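Local coordinates for protein putative alpha-N-acetylgalactosaminidase (Bacillus halodurans C-125, PDB 3CC1) that probably hydrolyses terminal alpha-linked N-acetylgalactosamine residues from glycans, as a putative alpha-N-acetylgalactosaminidase with a TIM-barrel-like domain and a C-terminal beta sandwich, at residues N347-Y351 against D387-I391; E367-F373 against Q423-L429. One frame throughout, in Å; residues are numbered along the deposited sequence.

Contact 1. Residues N347-Y351 against D387-I391; sequences NRFVY and DMVGI
M388, a selenomethionine, meets Y351 and V350 where the 387-391 connection, which leaves a 3-10 turn at M388, packs over the outermost strand of the C-terminal beta-sandwich sheet within this chain. Its selenium lies at the rim of the Y351 ring, 3.9 Å from CE2; the centroid distance of 5.0 Å, with SE 85° off the ring normal, identifies an edge-on Met-aromatic contact. The M388 chain is extended beyond CG, and this carries SE out to the tyrosine while its CB stays 3.9 Å from V350 CG1. The other methyl of V350, CG2, faces V389 CG1 at 4.3 Å, so the valine spans M388 and V389. At the far end R348, extended from CG to NE, brings NH2 to 3.3 Å from V389 O, which lies near the guanidinium plane at its edge.

Further out, the polar ends are positioned by other partners. Y351 OH hydrogen-bonds to Q383 O, R348 NH1 to L346 O and N362 OD1, and R348 NE forms a salt bridge with E3 of the second subunit. V350 and Y351 both face A358, a classic beta bulge, and both their CB atoms point toward 387-391. The second subunit also takes a backbone hydrogen bond from V350 and packs its I264 on Y351 and M388. The chemistry therefore implies an apolar join closed at one end by a guanidinium tied into the subunit interface.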
# COMPACT_ATOMS: atom_id res chain seq x y z
N ASN A 347 15.53 12.38 17.93
CA ASN A 347 15.17 12.39 16.50
C ASN A 347 14.02 11.46 16.22
O ASN A 347 14.07 10.28 16.54
CB ASN A 347 16.37 12.03 15.65
CG ASN A 347 17.56 12.89 15.98
OD1 ASN A 347 18.15 12.73 17.03
ND2 ASN A 347 17.85 13.87 15.11
N ARG A 348 12.95 12.01 15.67
CA ARG A 348 11.68 11.29 15.63
C ARG A 348 10.73 11.75 14.55
O ARG A 348 10.66 12.93 14.16
CB ARG A 348 10.97 11.38 16.99
CG ARG A 348 10.49 12.78 17.39
CD ARG A 348 10.22 12.81 18.88
NE ARG A 348 9.80 14.11 19.38
CZ ARG A 348 10.61 15.11 19.63
NH1 ARG A 348 11.90 15.02 19.39
NH2 ARG A 348 10.13 16.24 20.10
N PHE A 349 10.01 10.76 14.04
CA PHE A 349 8.94 10.96 13.06
C PHE A 349 7.71 11.53 13.81
O PHE A 349 7.33 11.00 14.83
CB PHE A 349 8.65 9.61 12.39
CG PHE A 349 7.41 9.59 11.52
CD1 PHE A 349 7.32 10.36 10.41
CD2 PHE A 349 6.35 8.79 11.84
CE1 PHE A 349 6.19 10.34 9.62
CE2 PHE A 349 5.22 8.78 11.05
CZ PHE A 349 5.15 9.57 9.95
N VAL A 350 7.10 12.61 13.31
CA VAL A 350 5.96 13.26 14.01
C VAL A 350 4.61 12.92 13.37
O VAL A 350 3.67 12.47 14.04
CB VAL A 350 6.17 14.80 14.15
CG1 VAL A 350 4.94 15.49 14.70
CG2 VAL A 350 7.41 15.08 15.01
N TYR A 351 4.48 13.11 12.07
CA TYR A 351 3.25 12.81 11.40
C TYR A 351 3.43 12.63 9.90
O TYR A 351 4.37 13.09 9.29
CB TYR A 351 2.13 13.86 11.70
CG TYR A 351 2.24 15.22 11.02
CD1 TYR A 351 2.16 15.35 9.64
CD2 TYR A 351 2.37 16.36 11.76
CE1 TYR A 351 2.26 16.58 9.02
CE2 TYR A 351 2.43 17.62 11.15
CZ TYR A 351 2.36 17.72 9.77
OH TYR A 351 2.38 18.94 9.15
N ASP A 387 2.32 21.19 20.77
CA ASP A 387 1.95 19.96 21.49
C ASP A 387 2.46 18.69 20.81
O ASP A 387 2.55 17.65 21.42
CB ASP A 387 0.43 19.87 21.78
CG ASP A 387 -0.45 20.07 20.54
OD1 ASP A 387 -0.43 19.22 19.63
OD2 ASP A 387 -1.18 21.08 20.49
N MSE A 388 2.85 18.79 19.55
CA MSE A 388 3.40 17.63 18.83
C MSE A 388 4.85 17.35 19.19
O MSE A 388 5.37 16.27 18.89
CB MSE A 388 3.39 17.90 17.32
CG MSE A 388 2.03 18.07 16.70
SE MSE A 388 2.29 18.68 14.85
CE MSE A 388 0.48 18.65 14.32
N VAL A 389 5.52 18.34 19.76
CA VAL A 389 6.96 18.23 20.01
C VAL A 389 7.34 18.45 21.47
O VAL A 389 8.51 18.55 21.79
CB VAL A 389 7.79 19.08 19.04
CG1 VAL A 389 7.51 18.59 17.54
CG2 VAL A 389 7.52 20.58 19.21
N GLY A 390 6.36 18.47 22.35
CA GLY A 390 6.62 18.43 23.79
C GLY A 390 6.76 19.79 24.45
O GLY A 390 7.19 19.88 25.59
N ILE A 391 6.36 20.86 23.74
CA ILE A 391 6.57 22.24 24.25
C ILE A 391 5.23 22.85 24.64
O ILE A 391 4.25 22.72 23.94
CB ILE A 391 7.32 23.10 23.18
CG1 ILE A 391 8.68 22.46 22.88
CG2 ILE A 391 7.48 24.56 23.57
CD1 ILE A 391 9.47 23.10 21.71

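Contact 2. Residues E367-F373 against Q423-L429; sequences EAYVALF and QSMMLKL
A368 and L429 begin an antiparallel ladder that joins two central strands of the C-terminal beta-sandwich sheet; the N-to-C directions of 368-373 and 424-429 make 157°, close to antiparallel. Three hydrogen-bonded pairs, A368-L429, V370-L427 and L372-M425, supply six backbone bonds, among them L429 N to A368 O at 2.8 Å.

The tight part is the face bearing A368, V370, L372, M425, L427 and L429, although the end of M425 leads away from the neighbouring strand. V370 CG2 is 4.0 Å from both methyls of L429, and the crossing side chains of L372 and L427 meet through their CD1 atoms at 3.8 Å. F415 and I417 of strand 415-419 both pack on L372; F415 also touches L427 and I417 touches M425, consistent with the opposing layer of the sandwich.

On the other face, the bend of selenomethionine M426 at chi2 (72°) turns its SE back to A371 CB, 3.9 Å away. F373 sets CD2 3.5 Å from S424 CB, and S424 OG is hydrogen-bonded to N306 and T303 of helix 298-310, so this end is closed by helix.

The looser side lies beside that face at the start of strand 368-373, where K428 and the preceding E367 border a glycol pocket. Y369 and K428 lie side by side, pointing the same way, with CE1 of the ring 3.9 Å from K428 CG, and E367 CG comes no nearer than 4.1 Å to K428 CD. K428 NZ hydrogen-bonds the polyethylene glycol molecule, probably from the crystallisation liquor, in the pocket that E367 and Y369 also line. There Y369 OH donates to E367 OE2 at 2.5 Å, using the carboxylate lone pair directed away from OE1.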
# COMPACT_ATOMS: atom_id res chain seq x y z
N GLU A 367 16.92 24.38 22.46
CA GLU A 367 16.16 24.50 21.23
C GLU A 367 15.66 23.15 20.70
O GLU A 367 16.12 22.09 21.07
CB GLU A 367 16.99 25.22 20.15
CG GLU A 367 17.92 24.36 19.29
CD GLU A 367 19.30 24.10 19.89
OE1 GLU A 367 19.43 24.16 21.13
OE2 GLU A 367 20.25 23.81 19.11
N ALA A 368 14.65 23.25 19.85
CA ALA A 368 14.15 22.11 19.11
C ALA A 368 14.13 22.44 17.61
O ALA A 368 14.38 23.57 17.19
CB ALA A 368 12.78 21.72 19.61
N TYR A 369 13.93 21.38 16.83
CA TYR A 369 13.93 21.45 15.37
C TYR A 369 12.74 20.69 14.85
O TYR A 369 12.42 19.61 15.38
CB TYR A 369 15.21 20.84 14.80
CG TYR A 369 16.43 21.54 15.30
CD1 TYR A 369 16.84 22.74 14.73
CD2 TYR A 369 17.17 21.03 16.34
CE1 TYR A 369 17.90 23.38 15.16
CE2 TYR A 369 18.27 21.68 16.79
CZ TYR A 369 18.63 22.86 16.19
OH TYR A 369 19.72 23.58 16.63
N VAL A 370 12.08 21.28 13.85
CA VAL A 370 11.00 20.63 13.15
C VAL A 370 11.23 20.73 11.65
O VAL A 370 11.47 21.80 11.11
CB VAL A 370 9.60 21.23 13.56
CG1 VAL A 370 8.49 20.67 12.68
CG2 VAL A 370 9.30 20.97 15.06
N ALA A 371 11.15 19.59 10.98
CA ALA A 371 11.22 19.52 9.53
C ALA A 371 9.82 19.22 8.98
O ALA A 371 9.20 18.20 9.32
CB ALA A 371 12.25 18.44 9.09
N LEU A 372 9.36 20.12 8.12
CA LEU A 372 8.07 20.00 7.44
C LEU A 372 8.26 19.78 5.94
O LEU A 372 9.02 20.48 5.31
CB LEU A 372 7.22 21.27 7.69
CG LEU A 372 6.91 21.63 9.15
CD1 LEU A 372 6.31 23.06 9.29
CD2 LEU A 372 6.03 20.53 9.81
N PHE A 373 7.55 18.81 5.37
CA PHE A 373 7.81 18.39 4.01
C PHE A 373 6.53 18.29 3.19
O PHE A 373 5.59 17.60 3.59
CB PHE A 373 8.45 16.97 4.00
CG PHE A 373 9.75 16.84 4.74
CD1 PHE A 373 9.76 16.47 6.07
CD2 PHE A 373 10.96 17.01 4.09
CE1 PHE A 373 10.95 16.28 6.74
CE2 PHE A 373 12.17 16.84 4.77
CZ PHE A 373 12.15 16.46 6.09
N GLN A 423 8.89 20.79 -1.73
CA GLN A 423 9.58 21.76 -0.92
C GLN A 423 9.39 21.45 0.56
O GLN A 423 8.36 20.94 1.01
CB GLN A 423 9.09 23.17 -1.25
CG GLN A 423 9.86 24.26 -0.52
CD GLN A 423 9.44 25.66 -0.86
OE1 GLN A 423 8.27 25.96 -0.92
NE2 GLN A 423 10.41 26.54 -1.09
N SER A 424 10.39 21.81 1.34
CA SER A 424 10.36 21.58 2.75
C SER A 424 10.84 22.83 3.50
O SER A 424 11.34 23.79 2.92
CB SER A 424 11.21 20.38 3.14
OG SER A 424 12.56 20.58 2.76
N MSE A 425 10.66 22.79 4.80
CA MSE A 425 11.19 23.84 5.65
C MSE A 425 11.76 23.25 6.91
O MSE A 425 11.09 22.46 7.61
CB MSE A 425 10.08 24.78 6.01
CG MSE A 425 10.47 25.55 7.25
SE MSE A 425 11.41 27.17 6.69
CE MSE A 425 9.61 27.86 6.77
N MSE A 426 12.98 23.65 7.25
CA MSE A 426 13.58 23.28 8.52
C MSE A 426 13.49 24.45 9.51
O MSE A 426 14.00 25.55 9.26
CB MSE A 426 15.03 22.84 8.31
CG MSE A 426 15.73 22.44 9.59
SE MSE A 426 15.11 20.77 10.30
CE MSE A 426 16.29 19.52 9.34
N LEU A 427 12.78 24.20 10.62
CA LEU A 427 12.56 25.22 11.64
C LEU A 427 13.40 24.95 12.87
O LEU A 427 13.61 23.79 13.27
CB LEU A 427 11.09 25.29 12.05
CG LEU A 427 10.01 25.45 10.98
CD1 LEU A 427 8.66 25.06 11.51
CD2 LEU A 427 9.97 26.90 10.51
N LYS A 428 13.91 26.04 13.44
CA LYS A 428 14.42 26.03 14.81
C LYS A 428 13.41 26.70 15.71
O LYS A 428 12.93 27.79 15.41
CB LYS A 428 15.76 26.77 14.93
CG LYS A 428 16.32 26.79 16.36
CD LYS A 428 17.76 27.23 16.42
CE LYS A 428 17.94 28.73 16.43
NZ LYS A 428 19.42 29.07 16.44
N LEU A 429 13.10 26.03 16.81
CA LEU A 429 12.19 26.54 17.80
C LEU A 429 13.01 26.92 19.00
O LEU A 429 13.56 26.03 19.66
CB LEU A 429 11.17 25.48 18.21
CG LEU A 429 10.05 25.04 17.27
CD1 LEU A 429 10.60 24.68 15.94
CD2 LEU A 429 9.28 23.88 17.84

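How the contacts relate
From the N terminus, the chain first builds the parallel-stranded barrel region and then enters the C-terminal sandwich at strand 345-353. Residues 347-351 come first, 367-373 next, then 387-391 and finally 423-429, so the two contacts cross rather than nest. Contact 1 closes a 35-residue loop by laying a connection between strands against the face of the sheet, from its outer strand 345-353 in to V370 and L429; contact 2 closes a 49-residue loop by pairing strands further inside the same sheet. Their centres are 11 Å apart and they meet directly: V389 CG1 is 3.9 Å from V370 CG2, and I391 CD1 is 3.9 Å from L429 CD2. Outer strand, connection and central strands thus share one apolar layer.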